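PDB 5UBU: putative acetamidase/formamidase from Yersinia enterocolitica subsp. palearctica serotype O:3, which probably hydrolyses carbon-nitrogen bonds of linear amides other than peptides. Local coordinates for residues Glu262-Ile267 with Arg282-Trp287. Numbering follows the deposited sequence.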
loop_
_atom_site.group_PDB
_atom_site.type_symbol
_atom_site.label_atom_id
_atom_site.label_comp_id
_atom_site.label_asym_id
_atom_site.label_seq_id
_atom_site.Cartn_x
_atom_site.Cartn_y
_atom_site.Cartn_z
ATOM N N GLU B 262 32.050 2.281 -3.393
ATOM C CA GLU B 262 31.485 3.577 -3.771
ATOM C C GLU B 262 30.351 4.164 -2.924
ATOM O O GLU B 262 30.163 5.376 -2.954
ATOM C CB GLU B 262 31.069 3.545 -5.253
ATOM C CG GLU B 262 32.249 3.268 -6.197
ATOM C CD GLU B 262 31.988 3.573 -7.668
ATOM O OE1 GLU B 262 30.859 3.960 -8.084
ATOM O OE2 GLU B 262 32.963 3.431 -8.435
ATOM N N THR B 263 29.617 3.354 -2.166
ATOM C CA THR B 263 28.482 3.891 -1.383
ATOM C C THR B 263 28.248 3.285 -0.003
ATOM O O THR B 263 28.876 2.306 0.386
ATOM C CB THR B 263 27.135 3.622 -2.128
ATOM O OG1 THR B 263 26.821 2.223 -2.077
ATOM C CG2 THR B 263 27.190 4.074 -3.578
ATOM N N ILE B 264 27.325 3.920 0.716
ATOM C CA ILE B 264 26.830 3.441 2.000
ATOM C C ILE B 264 25.329 3.286 1.710
ATOM O O ILE B 264 24.795 3.988 0.847
ATOM C CB ILE B 264 27.097 4.393 3.194
ATOM C CG1 ILE B 264 26.304 5.696 3.082
ATOM C CG2 ILE B 264 28.586 4.663 3.326
ATOM C CD1 ILE B 264 26.435 6.576 4.295
HETATM N N MSE B 265 24.655 2.377 2.415
HETATM C CA MSE B 265 23.241 2.141 2.179
HETATM C C MSE B 265 22.504 1.677 3.392
HETATM O O MSE B 265 23.032 0.905 4.176
HETATM C CB MSE B 265 23.173 1.050 1.098
HETATM C CG MSE B 265 21.753 0.591 0.711
HETATM SE SE MSE B 265 21.781 -1.183 -0.189
HETATM C CE MSE B 265 22.353 -0.515 -1.937
ATOM N N SER B 266 21.280 2.170 3.561
ATOM C CA SER B 266 20.404 1.753 4.654
ATOM C C SER B 266 19.364 0.847 4.008
ATOM O O SER B 266 18.750 1.221 3.004
ATOM C CB SER B 266 19.740 2.939 5.333
ATOM O OG SER B 266 20.681 3.708 6.055
ATOM N N ILE B 267 19.164 -0.333 4.585
ATOM C CA ILE B 267 18.240 -1.323 4.034
ATOM C C ILE B 267 16.984 -1.489 4.873
ATOM O O ILE B 267 17.038 -2.021 5.968
ATOM C CB ILE B 267 18.951 -2.684 3.903
ATOM C CG1 ILE B 267 20.221 -2.525 3.048
ATOM C CG2 ILE B 267 18.013 -3.729 3.301
ATOM C CD1 ILE B 267 21.100 -3.755 2.980
ATOM N N ARG B 282 14.894 7.265 5.839
ATOM C CA ARG B 282 14.958 7.883 7.167
ATOM C C ARG B 282 16.185 7.379 7.937
ATOM O O ARG B 282 16.857 8.150 8.635
ATOM C CB ARG B 282 13.704 7.636 7.981
ATOM C CG ARG B 282 13.649 8.588 9.167
ATOM C CD ARG B 282 12.440 8.430 10.037
ATOM N NE ARG B 282 12.484 7.217 10.844
ATOM C CZ ARG B 282 11.587 6.896 11.770
ATOM N NH1 ARG B 282 11.713 5.750 12.429
ATOM N NH2 ARG B 282 10.559 7.699 12.029
ATOM N N ASP B 283 16.468 6.086 7.805
ATOM C CA ASP B 283 17.617 5.497 8.489
ATOM C C ASP B 283 18.900 6.117 7.958
ATOM O O ASP B 283 19.819 6.383 8.729
ATOM C CB ASP B 283 17.700 3.991 8.291
ATOM C CG ASP B 283 18.816 3.369 9.112
ATOM O OD1 ASP B 283 18.696 3.373 10.353
ATOM O OD2 ASP B 283 19.798 2.856 8.526
ATOM N N LEU B 284 18.957 6.327 6.640
ATOM C CA LEU B 284 20.128 6.932 6.016
ATOM C C LEU B 284 20.342 8.338 6.583
ATOM O O LEU B 284 21.459 8.697 6.959
ATOM C CB LEU B 284 19.976 6.974 4.491
ATOM C CG LEU B 284 21.148 7.541 3.687
ATOM C CD1 LEU B 284 22.433 6.802 4.012
ATOM C CD2 LEU B 284 20.848 7.445 2.208
ATOM N N ILE B 285 19.259 9.109 6.671
ATOM C CA ILE B 285 19.311 10.471 7.221
ATOM C C ILE B 285 19.825 10.448 8.659
ATOM O O ILE B 285 20.655 11.273 9.027
ATOM C CB ILE B 285 17.938 11.177 7.136
ATOM C CG1 ILE B 285 17.596 11.443 5.667
ATOM C CG2 ILE B 285 17.964 12.508 7.877
ATOM C CD1 ILE B 285 16.190 11.948 5.436
ATOM N N TYR B 286 19.345 9.507 9.469
ATOM C CA TYR B 286 19.817 9.434 10.848
ATOM C C TYR B 286 21.304 9.038 10.919
ATOM O O TYR B 286 22.037 9.470 11.825
ATOM C CB TYR B 286 18.983 8.492 11.714
ATOM C CG TYR B 286 17.544 8.899 11.959
ATOM C CD1 TYR B 286 17.141 10.242 11.952
ATOM C CD2 TYR B 286 16.612 7.949 12.374
ATOM C CE1 TYR B 286 15.821 10.593 12.223
ATOM C CE2 TYR B 286 15.305 8.307 12.671
ATOM C CZ TYR B 286 14.916 9.627 12.598
ATOM O OH TYR B 286 13.614 9.971 12.887
ATOM N N TRP B 287 21.728 8.226 9.954
ATOM C CA TRP B 287 23.108 7.775 9.865
ATOM C C TRP B 287 24.008 8.949 9.485
ATOM O O TRP B 287 25.072 9.142 10.085
ATOM C CB TRP B 287 23.196 6.607 8.873
ATOM C CG TRP B 287 24.519 5.918 8.756
ATOM C CD1 TRP B 287 25.571 5.977 9.631
ATOM C CD2 TRP B 287 24.841 4.881 7.827
ATOM N NE1 TRP B 287 26.572 5.137 9.228
ATOM C CE2 TRP B 287 26.145 4.437 8.133
ATOM C CE3 TRP B 287 24.170 4.315 6.734
ATOM C CZ2 TRP B 287 26.797 3.458 7.387
ATOM C CZ3 TRP B 287 24.815 3.339 5.990
ATOM C CH2 TRP B 287 26.116 2.918 6.325
#
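S266 and D283 form the polar part of this contact: S266 OG donates a hydrogen bond to D283 OD2 over 2.8 Å. The hydroxyl meets the carboxylate oxygen from its anti side, 23° out of the carboxylate plane. The CB of D283 points toward the strand, and its CG is anti to the backbone N (chi1 -174°). OD2 is gripped a second time by a salt bridge to R257 NE, which would favour a negative charge here. S266 OG also lies near L284 N, but the angle is too poor for a bond.

In fold terms, helix 273-291 packs on strand 263-270, the next strand before it in the chain and part of a mixed sheet, with the local axes 7.6 Å apart at 130°. I264 and S266 point toward the helix, whereas the selenomethionine at 265 points away and packs on M258 and M324 of the flanking strands, as alternate residues of a beta strand do.

The apolar part rests on I264. Its CD1 makes a CH-pi contact over the face of W287, 4.0 Å from the centroid of the six-membered ring, while its CB meets the ring tip at CH2, 3.6 Å away. CD1 of I264 also touches CD1 of L284 at 4.0 Å. R257 adds a cation-pi interaction with W287. At the edge of the indole, near its plane, M265 O approaches W287 CZ3 to 3.5 Å.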